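Local coordinates for protein geranyltranstransferase (Enterococcus faecalis, PDB 3P8L) that probably condenses isopentenyl diphosphate with geranyl diphosphate, in a magnesium-dependent reaction, to make farnesyl diphosphate and release diphosphate, at residues A[105-108]-A[109-112]; A[157-160]-A[161-164]; A[208-211]-A[212-215]. All coordinates share one frame; numbering follows the deposited sequence.

Interaction 1: residues A[105-108]-A[109-112]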
loop_
_atom_site.group_PDB
_atom_site.type_symbol
_atom_site.label_atom_id
_atom_site.label_comp_id
_atom_site.label_asym_id
_atom_site.label_seq_id
_atom_site.Cartn_x
_atom_site.Cartn_y
_atom_site.Cartn_z
ATOM N N LYS A 105 -5.989 -10.724 -23.213
ATOM C CA LYS A 105 -4.976 -11.596 -22.625
ATOM C C LYS A 105 -5.490 -12.177 -21.296
ATOM O O LYS A 105 -6.342 -11.583 -20.652
ATOM C CB LYS A 105 -3.655 -10.832 -22.457
ATOM C CG LYS A 105 -2.885 -10.646 -23.769
ATOM C CD LYS A 105 -1.631 -9.774 -23.612
ATOM C CE LYS A 105 -0.794 -10.185 -22.404
ATOM N NZ LYS A 105 0.639 -9.767 -22.525
ATOM N N PRO A 106 -5.004 -13.379 -20.898
ATOM C CA PRO A 106 -5.488 -13.895 -19.617
ATOM C C PRO A 106 -5.093 -13.018 -18.436
ATOM O O PRO A 106 -4.024 -12.397 -18.443
ATOM C CB PRO A 106 -4.802 -15.258 -19.493
ATOM C CG PRO A 106 -3.685 -15.229 -20.477
ATOM C CD PRO A 106 -4.121 -14.352 -21.566
ATOM N N THR A 107 -5.956 -12.998 -17.438
ATOM C CA THR A 107 -5.772 -12.192 -16.243
ATOM C C THR A 107 -4.706 -12.828 -15.383
ATOM O O THR A 107 -4.347 -14.002 -15.594
ATOM C CB THR A 107 -7.078 -12.019 -15.477
ATOM O OG1 THR A 107 -7.741 -13.280 -15.399
ATOM C CG2 THR A 107 -7.998 -11.020 -16.200
ATOM N N ASN A 108 -4.172 -12.041 -14.449
ATOM C CA ASN A 108 -3.064 -12.484 -13.614
ATOM C C ASN A 108 -3.293 -13.837 -12.899
ATOM O O ASN A 108 -2.425 -14.705 -12.951
ATOM C CB ASN A 108 -2.674 -11.389 -12.620
ATOM C CG ASN A 108 -1.313 -11.621 -12.019
ATOM O OD1 ASN A 108 -1.124 -12.571 -11.273
ATOM N ND2 ASN A 108 -0.351 -10.742 -12.330
ATOM N N HIS A 109 -4.449 -14.015 -12.263
ATOM C CA HIS A 109 -4.768 -15.280 -11.577
ATOM C C HIS A 109 -4.908 -16.480 -12.512
ATOM O O HIS A 109 -4.638 -17.597 -12.099
ATOM C CB HIS A 109 -6.021 -15.160 -10.697
ATOM C CG HIS A 109 -7.276 -14.840 -11.436
ATOM N ND1 HIS A 109 -7.597 -13.553 -11.820
ATOM C CD2 HIS A 109 -8.330 -15.620 -11.800
ATOM C CE1 HIS A 109 -8.784 -13.556 -12.403
ATOM N NE2 HIS A 109 -9.249 -14.796 -12.407
ATOM N N LYS A 110 -5.311 -16.236 -13.763
ATOM C CA LYS A 110 -5.402 -17.291 -14.787
ATOM C C LYS A 110 -4.031 -17.727 -15.226
ATOM O O LYS A 110 -3.819 -18.890 -15.587
ATOM C CB LYS A 110 -6.207 -16.823 -16.009
ATOM C CG LYS A 110 -7.696 -16.631 -15.729
ATOM C CD LYS A 110 -8.291 -17.794 -14.953
ATOM C CE LYS A 110 -8.721 -18.922 -15.880
ATOM N NZ LYS A 110 -9.472 -19.938 -15.104
ATOM N N VAL A 111 -3.075 -16.803 -15.181
ATOM C CA VAL A 111 -1.724 -17.198 -15.505
ATOM C C VAL A 111 -1.010 -17.876 -14.331
ATOM O O VAL A 111 -0.459 -18.973 -14.505
ATOM C CB VAL A 111 -0.909 -16.039 -16.127
ATOM C CG1 VAL A 111 0.467 -16.485 -16.518
ATOM C CG2 VAL A 111 -1.623 -15.493 -17.331
ATOM N N PHE A 112 -1.047 -17.253 -13.147
ATOM C CA PHE A 112 -0.122 -17.599 -12.067
ATOM C C PHE A 112 -0.771 -18.261 -10.859
ATOM O O PHE A 112 -0.077 -18.655 -9.916
ATOM C CB PHE A 112 0.650 -16.348 -11.609
ATOM C CG PHE A 112 1.547 -15.760 -12.667
ATOM C CD1 PHE A 112 2.788 -16.325 -12.943
ATOM C CD2 PHE A 112 1.141 -14.640 -13.387
ATOM C CE1 PHE A 112 3.635 -15.785 -13.935
ATOM C CE2 PHE A 112 1.952 -14.093 -14.382
ATOM C CZ PHE A 112 3.223 -14.663 -14.654
#
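Thr107 and His109 lie side by side at the start of the short helix 108-112, with Thr107 OG1 3.2 Å from the ring carbon His109 CE1. The same hydroxyl oxygen lies 3.4 Å from Lys110 CG, where the aliphatic base of the lysine runs alongside the threonine before its chain bends away. Thr107 holds the N-cap position, yet its side chain makes no capping bond. Thr107 O accepts the first helical bond, from Val111 N at 3.1 Å, and a weak one from Lys110 N. One residue on, Phe112 N bonds to Asn108 O at 2.9 Å. Pro106, at the end of strand 105-106, sets CG 3.8 Å from Val111 CG2, an apolar touch across the turn. With CG anti to the backbone N (chi1 -163°), Asn108 places its amide beside the Phe112 ring, OD1 3.7 Å from Phe112 CD2 and the two planes 40° apart. Farther out, the Thr107 hydroxyl hydrogen-bonds with Asp99 O, and Asn108 ND2 with Ser45 OG of helix 36-47. His109 packs on Ala117 of helix 114-133 and on Asp92, part of the first aspartate-rich motif, which in this family typically binds magnesium and the allylic diphosphate. Polar groups thus tie a strand-to-helix turn to its neighbours, whereas Asn108 OD1, buried against the phenylalanine, finds no polar partner in the model.

Interaction 2: residues A[157-160]-A[161-164]; sequences GMVS and GQMG
Met158 and Gln162, one turn apart in the first turns of the alpha-helix 158-167 in the all-helical isoprenoid synthase fold, send their side chains across each other at a slant, the nearest pair being Met158 CG and Gln162 CD at 4.2 Å. Gly161 and Gln162 match the start of the GQ-x-x-D motif of the family. Met158 has CG anti to the backbone N (chi1 -170°) and stays extended until its terminal methyl, which bends aside. Gln162 CG instead swings back beside its own backbone N (chi1 -69°), so that the chain runs over the preceding turn and CG sits 3.3 Å from Met158 O. Both side chains pack on Ser87 of helix 71-92, and Met158 also meets Tyr86. Val159 touches both Tyr86 and Leu38 of the second subunit; Gln162 also packs on Leu119 and Met163 on Asn35 of that subunit. Ser160 OG has partners beyond the segment, hydrogen-bonding with Asn155 O in its own chain and with the backbone N of Asn35 of the second subunit, so this buried turn serves the dimer interface as well as the helix packing. Along the backbone, Gln162 N bonds to Met158 O at 2.8 Å and Met163 N to Val159 O at 3.0 Å. Gly161 N bonds to O of the N-cap residue Gly157 at 2.9 Å.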
loop_
_atom_site.group_PDB
_atom_site.type_symbol
_atom_site.label_atom_id
_atom_site.label_comp_id
_atom_site.label_asym_id
_atom_site.label_seq_id
_atom_site.Cartn_x
_atom_site.Cartn_y
_atom_site.Cartn_z
ATOM N N GLY A 157 -10.993 6.435 -0.175
ATOM C CA GLY A 157 -11.195 6.528 -1.615
ATOM C C GLY A 157 -11.479 5.196 -2.260
ATOM O O GLY A 157 -12.511 4.557 -1.953
ATOM N N MET A 158 -10.552 4.779 -3.133
ATOM C CA MET A 158 -10.754 3.623 -4.037
ATOM C C MET A 158 -11.272 2.339 -3.374
ATOM O O MET A 158 -12.197 1.710 -3.896
ATOM C CB MET A 158 -9.479 3.329 -4.855
ATOM C CG MET A 158 -9.663 2.300 -5.982
ATOM S SD MET A 158 -8.087 1.847 -6.777
ATOM C CE MET A 158 -7.324 1.106 -5.354
ATOM N N VAL A 159 -10.689 1.968 -2.234
ATOM C CA VAL A 159 -11.052 0.714 -1.575
ATOM C C VAL A 159 -12.487 0.766 -1.041
ATOM O O VAL A 159 -13.236 -0.182 -1.237
ATOM C CB VAL A 159 -10.044 0.287 -0.487
ATOM C CG1 VAL A 159 -10.513 -1.002 0.196
ATOM C CG2 VAL A 159 -8.681 0.047 -1.108
ATOM N N SER A 160 -12.865 1.883 -0.413
ATOM C CA SER A 160 -14.271 2.112 -0.012
ATOM C C SER A 160 -15.218 2.117 -1.197
ATOM O O SER A 160 -16.321 1.582 -1.111
ATOM C CB SER A 160 -14.416 3.409 0.782
ATOM O OG SER A 160 -14.193 3.156 2.156
ATOM N N GLY A 161 -14.759 2.693 -2.309
ATOM C CA GLY A 161 -15.494 2.675 -3.583
ATOM C C GLY A 161 -15.728 1.285 -4.158
ATOM O O GLY A 161 -16.831 0.994 -4.639
ATOM N N GLN A 162 -14.688 0.440 -4.131
ATOM C CA GLN A 162 -14.782 -0.939 -4.606
ATOM C C GLN A 162 -15.786 -1.711 -3.742
ATOM O O GLN A 162 -16.593 -2.502 -4.257
ATOM C CB GLN A 162 -13.394 -1.623 -4.603
ATOM C CG GLN A 162 -12.410 -1.075 -5.670
ATOM C CD GLN A 162 -10.993 -1.662 -5.592
ATOM O OE1 GLN A 162 -10.475 -1.943 -4.516
ATOM N NE2 GLN A 162 -10.356 -1.807 -6.742
ATOM N N MET A 163 -15.718 -1.486 -2.431
ATOM C CA MET A 163 -16.660 -2.115 -1.505
ATOM C C MET A 163 -18.103 -1.648 -1.787
ATOM O O MET A 163 -19.015 -2.475 -1.886
ATOM C CB MET A 163 -16.254 -1.894 -0.043
ATOM C CG MET A 163 -17.070 -2.750 0.970
ATOM S SD MET A 163 -16.638 -4.500 1.109
ATOM C CE MET A 163 -17.498 -5.233 -0.234
ATOM N N GLY A 164 -18.280 -0.336 -1.964
ATOM C CA GLY A 164 -19.562 0.243 -2.368
ATOM C C GLY A 164 -20.127 -0.357 -3.644
ATOM O O GLY A 164 -21.315 -0.690 -3.700
#

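Interaction 3: residues A[208-211]-A[212-215]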
loop_
_atom_site.group_PDB
_atom_site.type_symbol
_atom_site.label_atom_id
_atom_site.label_comp_id
_atom_site.label_asym_id
_atom_site.label_seq_id
_atom_site.Cartn_x
_atom_site.Cartn_y
_atom_site.Cartn_z
ATOM N N ILE A 208 -4.712 24.247 -7.538
ATOM C CA ILE A 208 -4.835 22.812 -7.209
ATOM C C ILE A 208 -6.297 22.462 -6.957
ATOM O O ILE A 208 -6.788 21.445 -7.459
ATOM C CB ILE A 208 -3.874 22.411 -6.050
ATOM C CG1 ILE A 208 -2.439 22.357 -6.581
ATOM C CG2 ILE A 208 -4.267 21.075 -5.397
ATOM C CD1 ILE A 208 -1.350 22.374 -5.509
ATOM N N GLY A 209 -7.004 23.349 -6.252
ATOM C CA GLY A 209 -8.460 23.239 -6.069
ATOM C C GLY A 209 -9.284 23.229 -7.343
ATOM O O GLY A 209 -10.271 22.489 -7.448
ATOM N N LEU A 210 -8.893 24.060 -8.308
ATOM C CA LEU A 210 -9.526 24.072 -9.629
ATOM C C LEU A 210 -9.180 22.819 -10.470
ATOM O O LEU A 210 -10.039 22.260 -11.151
ATOM C CB LEU A 210 -9.137 25.344 -10.388
ATOM C CG LEU A 210 -9.786 26.667 -9.942
ATOM C CD1 LEU A 210 -9.336 27.818 -10.846
ATOM C CD2 LEU A 210 -11.316 26.569 -9.931
ATOM N N LEU A 211 -7.921 22.386 -10.409
ATOM C CA LEU A 211 -7.479 21.148 -11.072
ATOM C C LEU A 211 -8.274 19.937 -10.573
ATOM O O LEU A 211 -8.646 19.066 -11.350
ATOM C CB LEU A 211 -5.986 20.937 -10.835
ATOM C CG LEU A 211 -5.076 21.904 -11.578
ATOM C CD1 LEU A 211 -3.653 21.802 -11.051
ATOM C CD2 LEU A 211 -5.139 21.662 -13.068
ATOM N N THR A 212 -8.569 19.937 -9.275
ATOM C CA THR A 212 -9.413 18.932 -8.635
ATOM C C THR A 212 -10.829 18.877 -9.202
ATOM O O THR A 212 -11.385 17.792 -9.426
ATOM C CB THR A 212 -9.468 19.214 -7.137
ATOM O OG1 THR A 212 -8.141 19.150 -6.618
ATOM C CG2 THR A 212 -10.384 18.228 -6.397
ATOM N N GLN A 213 -11.402 20.048 -9.446
ATOM C CA GLN A 213 -12.733 20.152 -10.023
ATOM C C GLN A 213 -12.720 19.646 -11.447
ATOM O O GLN A 213 -13.649 18.940 -11.877
ATOM C CB GLN A 213 -13.229 21.605 -9.990
ATOM C CG GLN A 213 -13.693 22.092 -8.620
ATOM C CD GLN A 213 -14.128 23.557 -8.638
ATOM O OE1 GLN A 213 -15.012 23.949 -9.404
ATOM N NE2 GLN A 213 -13.503 24.368 -7.794
ATOM N N PHE A 214 -11.680 20.022 -12.189
ATOM C CA PHE A 214 -11.481 19.478 -13.533
ATOM C C PHE A 214 -11.472 17.944 -13.524
ATOM O O PHE A 214 -12.146 17.318 -14.340
ATOM C CB PHE A 214 -10.174 19.985 -14.152
ATOM C CG PHE A 214 -9.885 19.390 -15.498
ATOM C CD1 PHE A 214 -10.452 19.933 -16.645
ATOM C CD2 PHE A 214 -9.059 18.273 -15.623
ATOM C CE1 PHE A 214 -10.186 19.380 -17.904
ATOM C CE2 PHE A 214 -8.796 17.709 -16.864
ATOM C CZ PHE A 214 -9.354 18.273 -18.017
ATOM N N ALA A 215 -10.697 17.359 -12.609
ATOM C CA ALA A 215 -10.595 15.890 -12.484
ATOM C C ALA A 215 -11.936 15.252 -12.201
ATOM O O ALA A 215 -12.295 14.246 -12.826
ATOM C CB ALA A 215 -9.617 15.525 -11.389
#
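Thr212 folds its hydroxyl back onto the preceding turn of helix 205-230, where OG1 donates to Ile208 O at 2.8 Å. That placement follows from chi1 of -60°, which sets OG1 beside its own backbone N. Thr212 N bonds to the same oxygen at 3.0 Å, and the two donors reach Ile208 O from opposite faces of the carbonyl plane. This helix belongs to the all-helical core and, as in relatives, carries the second aspartate-rich motif farther along. Its inner flank is closely packed. Phe214 CB rests 3.3 Å from Leu211 O, while the ring, carried into the protein interior with CG anti to the backbone N (chi1 177°), lodges among Leu194 of helix 175-200, Val276 and Leu277 of helix 259-283, and Leu292 and Leu296 of helix 289-298. Leu211 and Leu210 both lean on Ile280, and straight backbone bonds run here, such as Phe214 N to Leu210 O at 3.0 Å. The exposed flank is slacker. Gln213 N is weakly bonded to Gly209 O at 3.4 Å, and the glutamine chain, extended beyond CG, lies over the glycine carbonyl. The Gln213 and Leu210 side chains cross at a slant, NE2 3.8 Å from Leu210 CD2. The threonine hydroxyl thus spends its proton on the backbone, which meets its polar need locally on a side where Thr212 packs against Ile195 of helix 175-200.

In the fold
Along the chain the three contacts come in series, all within the polyprenyl synthetase domain. Interaction 1 forms the turn from strand 105-106 into helix 108-112, interaction 2 opens helix 158-167, and interaction 3 lies near the start of the long helix 205-230. None touches another: between centres, interactions 1 and 2 are about 23 Å apart, interactions 2 and 3 about 21 Å, and interactions 1 and 3, on opposite sides of the chain's centre, about 36 Å. Interactions 1 and 2 both pack on helix 71-92, whose end carries the first aspartate-rich motif, while interaction 3 lies in the helix bearing, as in relatives, the second. Interaction 2 alone reaches the second subunit.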